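Local coordinates for protein cytochrome P450 CYP260B1 (Sorangium cellulosum, PDB 5HIW) that belongs to the cytochrome P450 family, whose mostly helical fold encloses a haem, here protoporphyrin IX containing iron, at residues F140-I154 against A176-A188. Residues are numbered along the deposited sequence; the frame is centred on the assembly and turned at random.
Sequences FGLPEERIAENDALI and AHAAMEAQLREIA
Leu153 and Ala176 bring the backbones closest (CA to CA 5.1 Å) as helices 147-154 and 176-188, axes 9.5 Å apart, run in broadly opposite directions but steeply inclined (136°), while the turn at Gly141 and Leu142 lies against Gln183-Ile187. Leu153 is a knob among Ala176, Ala179, Met180 and Gln183; its CD2 sits 3.7 Å from Ala176 CB. At the centre, Gln183 and Asn150 pair their amides nearly coplanar: Gln183 NE2 donates to Asn150 OD1 at 2.8 Å and Asn150 ND2 returns a bond to Gln183 OE1 at 3.0 Å, each N-H meeting a lone pair of the other's oxygen in the carbonyl plane. Extension beyond CG (chi2 178°) carries Gln183 across the gap. Over that amide lies the Arg146 guanidinium, stacked 11° from parallel, while Arg146 grips Glu149 side-on with NE and NH2 in a salt bridge. Met180 bends its SD to 3.4 Å from Asn150 OD1. Leu142 CD2 packs 3.7 Å from Ile187 CD1, and Leu184 reaches Val222 of helix 218-229. The reciprocal bonds thus satisfy both buried amide oxygens and fix both amide rotations, joining what correspond to the P450 F and G helices through a polar centre flanked by apolar packing.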
loop_
_atom_site.group_PDB
_atom_site.type_symbol
_atom_site.label_atom_id
_atom_site.label_comp_id
_atom_site.label_asym_id
_atom_site.label_seq_id
_atom_site.Cartn_x
_atom_site.Cartn_y
_atom_site.Cartn_z
ATOM N N PHE A 140 -1.620 -14.707 10.433
ATOM C CA PHE A 140 -0.918 -14.573 11.655
ATOM C C PHE A 140 -1.515 -15.321 12.868
ATOM O O PHE A 140 -1.034 -15.103 13.988
ATOM C CB PHE A 140 -0.626 -13.106 11.967
ATOM C CG PHE A 140 0.156 -12.373 10.879
ATOM C CD1 PHE A 140 1.482 -12.752 10.566
ATOM C CD2 PHE A 140 -0.408 -11.319 10.155
ATOM C CE1 PHE A 140 2.193 -12.074 9.568
ATOM C CE2 PHE A 140 0.263 -10.681 9.158
ATOM C CZ PHE A 140 1.599 -11.022 8.875
ATOM N N GLY A 141 -2.452 -16.213 12.615
ATOM C CA GLY A 141 -2.992 -17.154 13.628
ATOM C C GLY A 141 -3.886 -16.398 14.599
ATOM O O GLY A 141 -4.086 -16.847 15.707
ATOM N N LEU A 142 -4.405 -15.245 14.184
ATOM C CA LEU A 142 -5.346 -14.511 15.042
ATOM C C LEU A 142 -6.708 -15.104 14.909
ATOM O O LEU A 142 -7.175 -15.427 13.846
ATOM C CB LEU A 142 -5.345 -13.013 14.764
ATOM C CG LEU A 142 -4.079 -12.255 15.044
ATOM C CD1 LEU A 142 -4.008 -10.900 14.294
ATOM C CD2 LEU A 142 -3.923 -11.998 16.530
ATOM N N PRO A 143 -7.441 -15.145 15.997
ATOM C CA PRO A 143 -8.738 -15.817 16.018
ATOM C C PRO A 143 -9.780 -15.131 15.199
ATOM O O PRO A 143 -9.865 -13.927 15.288
ATOM C CB PRO A 143 -9.161 -15.769 17.525
ATOM C CG PRO A 143 -8.041 -15.098 18.243
ATOM C CD PRO A 143 -6.992 -14.611 17.270
ATOM N N GLU A 144 -10.608 -15.877 14.494
ATOM C CA GLU A 144 -11.672 -15.354 13.735
ATOM C C GLU A 144 -12.631 -14.522 14.596
ATOM O O GLU A 144 -13.119 -13.505 14.128
ATOM C CB GLU A 144 -12.461 -16.431 13.018
ATOM C CG GLU A 144 -13.727 -15.832 12.403
ATOM C CD GLU A 144 -14.113 -16.310 11.034
ATOM O OE1 GLU A 144 -13.265 -16.903 10.318
ATOM O OE2 GLU A 144 -15.307 -16.070 10.710
ATOM N N GLU A 145 -12.851 -14.897 15.847
ATOM C CA GLU A 145 -13.875 -14.164 16.637
ATOM C C GLU A 145 -13.381 -12.777 17.043
ATOM O O GLU A 145 -14.166 -11.950 17.529
ATOM C CB GLU A 145 -14.304 -14.992 17.876
ATOM C CG GLU A 145 -13.280 -15.055 18.950
ATOM C CD GLU A 145 -12.286 -16.200 18.812
ATOM O OE1 GLU A 145 -12.201 -16.904 17.708
ATOM O OE2 GLU A 145 -11.562 -16.328 19.847
ATOM N N ARG A 146 -12.083 -12.462 16.823
ATOM C CA ARG A 146 -11.575 -11.172 17.206
ATOM C C ARG A 146 -11.367 -10.231 15.973
ATOM O O ARG A 146 -10.741 -9.170 16.147
ATOM C CB ARG A 146 -10.291 -11.282 18.021
ATOM C CG ARG A 146 -10.507 -12.167 19.247
ATOM C CD ARG A 146 -9.366 -12.050 20.196
ATOM N NE ARG A 146 -9.378 -10.836 20.990
ATOM C CZ ARG A 146 -8.667 -10.671 22.104
ATOM N NH1 ARG A 146 -7.945 -11.644 22.570
ATOM N NH2 ARG A 146 -8.729 -9.555 22.789
ATOM N N ILE A 147 -11.873 -10.630 14.806
ATOM C CA ILE A 147 -11.555 -9.840 13.534
ATOM C C ILE A 147 -11.990 -8.382 13.649
ATOM O O ILE A 147 -11.211 -7.446 13.363
ATOM C CB ILE A 147 -12.132 -10.499 12.290
ATOM C CG1 ILE A 147 -11.282 -11.724 11.960
ATOM C CG2 ILE A 147 -12.104 -9.546 11.099
ATOM C CD1 ILE A 147 -11.893 -12.595 10.873
ATOM N N ALA A 148 -13.229 -8.148 14.080
ATOM C CA ALA A 148 -13.677 -6.706 14.308
ATOM C C ALA A 148 -12.893 -5.902 15.345
ATOM O O ALA A 148 -12.492 -4.697 15.174
ATOM C CB ALA A 148 -15.204 -6.707 14.624
ATOM N N GLU A 149 -12.613 -6.563 16.482
ATOM C CA GLU A 149 -11.864 -5.950 17.551
ATOM C C GLU A 149 -10.483 -5.554 17.018
ATOM O O GLU A 149 -10.005 -4.421 17.211
ATOM C CB GLU A 149 -11.737 -6.923 18.716
ATOM C CG GLU A 149 -10.846 -6.436 19.862
ATOM C CD GLU A 149 -10.598 -7.495 20.921
ATOM O OE1 GLU A 149 -11.026 -8.635 20.800
ATOM O OE2 GLU A 149 -9.928 -7.121 21.861
ATOM N N ASN A 150 -9.872 -6.520 16.317
ATOM C CA ASN A 150 -8.542 -6.307 15.797
ATOM C C ASN A 150 -8.470 -5.285 14.639
ATOM O O ASN A 150 -7.509 -4.519 14.578
ATOM C CB ASN A 150 -7.905 -7.634 15.472
ATOM C CG ASN A 150 -7.492 -8.360 16.750
ATOM O OD1 ASN A 150 -7.223 -7.721 17.769
ATOM N ND2 ASN A 150 -7.442 -9.666 16.696
ATOM N N ASP A 151 -9.509 -5.252 13.822
ATOM C CA ASP A 151 -9.657 -4.188 12.840
ATOM C C ASP A 151 -9.609 -2.812 13.527
ATOM O O ASP A 151 -8.849 -1.936 13.144
ATOM C CB ASP A 151 -10.939 -4.379 12.052
ATOM C CG ASP A 151 -11.038 -3.400 10.853
ATOM O OD1 ASP A 151 -10.430 -3.728 9.773
ATOM O OD2 ASP A 151 -11.619 -2.286 11.058
ATOM N N ALA A 152 -10.420 -2.617 14.560
ATOM C CA ALA A 152 -10.377 -1.379 15.295
ATOM C C ALA A 152 -9.048 -1.065 15.976
ATOM O O ALA A 152 -8.593 0.074 15.889
ATOM C CB ALA A 152 -11.522 -1.271 16.279
ATOM N N LEU A 153 -8.392 -2.073 16.557
ATOM C CA LEU A 153 -7.066 -1.906 17.106
ATOM C C LEU A 153 -6.026 -1.466 16.046
ATOM O O LEU A 153 -5.287 -0.523 16.220
ATOM C CB LEU A 153 -6.616 -3.142 17.853
ATOM C CG LEU A 153 -7.265 -3.563 19.161
ATOM C CD1 LEU A 153 -6.675 -4.871 19.577
ATOM C CD2 LEU A 153 -7.169 -2.509 20.264
ATOM N N ILE A 154 -6.001 -2.152 14.936
ATOM C CA ILE A 154 -5.076 -1.799 13.870
ATOM C C ILE A 154 -5.318 -0.395 13.305
ATOM O O ILE A 154 -4.398 0.355 13.065
ATOM C CB ILE A 154 -5.123 -2.887 12.792
ATOM C CG1 ILE A 154 -4.643 -4.230 13.364
ATOM C CG2 ILE A 154 -4.186 -2.518 11.649
ATOM C CD1 ILE A 154 -5.003 -5.437 12.496
ATOM N N ALA A 176 -3.367 0.213 21.881
ATOM C CA ALA A 176 -3.893 -0.752 20.903
ATOM C C ALA A 176 -2.776 -1.679 20.507
ATOM O O ALA A 176 -2.972 -2.869 20.334
ATOM C CB ALA A 176 -4.465 -0.021 19.686
ATOM N N HIS A 177 -1.598 -1.089 20.359
ATOM C CA HIS A 177 -0.381 -1.836 20.053
ATOM C C HIS A 177 -0.095 -2.883 21.131
ATOM O O HIS A 177 0.128 -4.052 20.825
ATOM C CB HIS A 177 0.764 -0.853 19.866
ATOM C CG HIS A 177 1.982 -1.477 19.306
ATOM N ND1 HIS A 177 2.927 -2.079 20.105
ATOM C CD2 HIS A 177 2.378 -1.674 18.024
ATOM C CE1 HIS A 177 3.879 -2.586 19.339
ATOM N NE2 HIS A 177 3.582 -2.332 18.074
ATOM N N ALA A 178 -0.203 -2.490 22.388
ATOM C CA ALA A 178 0.051 -3.406 23.460
ATOM C C ALA A 178 -1.008 -4.508 23.534
ATOM O O ALA A 178 -0.663 -5.615 23.869
ATOM C CB ALA A 178 0.206 -2.659 24.770
ATOM N N ALA A 179 -2.266 -4.288 23.157
ATOM C CA ALA A 179 -3.232 -5.371 23.155
ATOM C C ALA A 179 -2.945 -6.370 22.016
ATOM O O ALA A 179 -3.128 -7.598 22.126
ATOM C CB ALA A 179 -4.624 -4.841 22.991
ATOM N N MET A 180 -2.526 -5.817 20.887
ATOM C CA MET A 180 -2.198 -6.688 19.759
ATOM C C MET A 180 -0.963 -7.517 20.133
ATOM O O MET A 180 -0.891 -8.702 19.849
ATOM C CB MET A 180 -1.885 -5.853 18.521
ATOM C CG MET A 180 -3.116 -5.278 17.836
ATOM S SD MET A 180 -4.132 -6.465 16.968
ATOM C CE MET A 180 -2.885 -7.770 16.745
ATOM N N GLU A 181 0.002 -6.844 20.740
ATOM C CA GLU A 181 1.249 -7.483 21.193
ATOM C C GLU A 181 0.962 -8.669 22.120
ATOM O O GLU A 181 1.508 -9.760 21.948
ATOM C CB GLU A 181 2.136 -6.421 21.867
ATOM C CG GLU A 181 3.619 -6.510 21.548
ATOM C CD GLU A 181 4.437 -5.530 22.384
ATOM O OE1 GLU A 181 4.101 -5.330 23.584
ATOM O OE2 GLU A 181 5.409 -4.974 21.850
ATOM N N ALA A 182 -0.001 -8.504 23.020
ATOM C CA ALA A 182 -0.349 -9.575 23.933
ATOM C C ALA A 182 -0.999 -10.763 23.241
ATOM O O ALA A 182 -0.715 -11.913 23.561
ATOM C CB ALA A 182 -1.257 -9.031 25.021
ATOM N N GLN A 183 -1.888 -10.520 22.276
ATOM C CA GLN A 183 -2.420 -11.601 21.491
ATOM C C GLN A 183 -1.289 -12.322 20.703
ATOM O O GLN A 183 -1.289 -13.533 20.544
ATOM C CB GLN A 183 -3.428 -11.102 20.428
ATOM C CG GLN A 183 -4.724 -10.637 21.015
ATOM C CD GLN A 183 -5.643 -10.126 19.944
ATOM O OE1 GLN A 183 -6.189 -10.894 19.161
ATOM N NE2 GLN A 183 -5.938 -8.850 20.030
ATOM N N LEU A 184 -0.418 -11.532 20.170
ATOM C CA LEU A 184 0.642 -12.064 19.242
ATOM C C LEU A 184 1.777 -12.749 20.041
ATOM O O LEU A 184 2.316 -13.748 19.604
ATOM C CB LEU A 184 1.192 -10.931 18.453
ATOM C CG LEU A 184 0.311 -10.471 17.288
ATOM C CD1 LEU A 184 0.940 -9.216 16.784
ATOM C CD2 LEU A 184 0.180 -11.508 16.200
ATOM N N ARG A 185 2.106 -12.210 21.223
ATOM C CA ARG A 185 2.969 -12.938 22.176
ATOM C C ARG A 185 2.429 -14.271 22.512
ATOM O O ARG A 185 3.159 -15.239 22.524
ATOM C CB ARG A 185 3.104 -12.201 23.491
ATOM C CG ARG A 185 4.400 -11.490 23.602
ATOM C CD ARG A 185 4.461 -10.634 24.842
ATOM N NE ARG A 185 5.648 -9.799 24.694
ATOM C CZ ARG A 185 5.643 -8.489 24.486
ATOM N NH1 ARG A 185 4.500 -7.803 24.466
ATOM N NH2 ARG A 185 6.799 -7.856 24.348
ATOM N N GLU A 186 1.167 -14.333 22.856
ATOM C CA GLU A 186 0.578 -15.598 23.240
ATOM C C GLU A 186 0.670 -16.615 22.118
ATOM O O GLU A 186 0.981 -17.784 22.333
ATOM C CB GLU A 186 -0.859 -15.382 23.615
ATOM C CG GLU A 186 -1.647 -16.661 23.759
ATOM C CD GLU A 186 -3.023 -16.344 24.279
ATOM O OE1 GLU A 186 -3.491 -15.233 23.980
ATOM O OE2 GLU A 186 -3.609 -17.165 25.006
ATOM N N ILE A 187 0.364 -16.157 20.892
ATOM C CA ILE A 187 0.487 -17.009 19.730
ATOM C C ILE A 187 1.968 -17.392 19.500
ATOM O O ILE A 187 2.269 -18.541 19.217
ATOM C CB ILE A 187 -0.121 -16.292 18.482
ATOM C CG1 ILE A 187 -1.618 -16.134 18.657
ATOM C CG2 ILE A 187 0.108 -17.135 17.222
ATOM C CD1 ILE A 187 -2.193 -14.964 17.851
ATOM N N ALA A 188 2.865 -16.423 19.545
ATOM C CA ALA A 188 4.298 -16.690 19.298
ATOM C C ALA A 188 4.938 -17.680 20.337
ATOM O O ALA A 188 5.799 -18.566 20.001
ATOM C CB ALA A 188 5.069 -15.426 19.289
#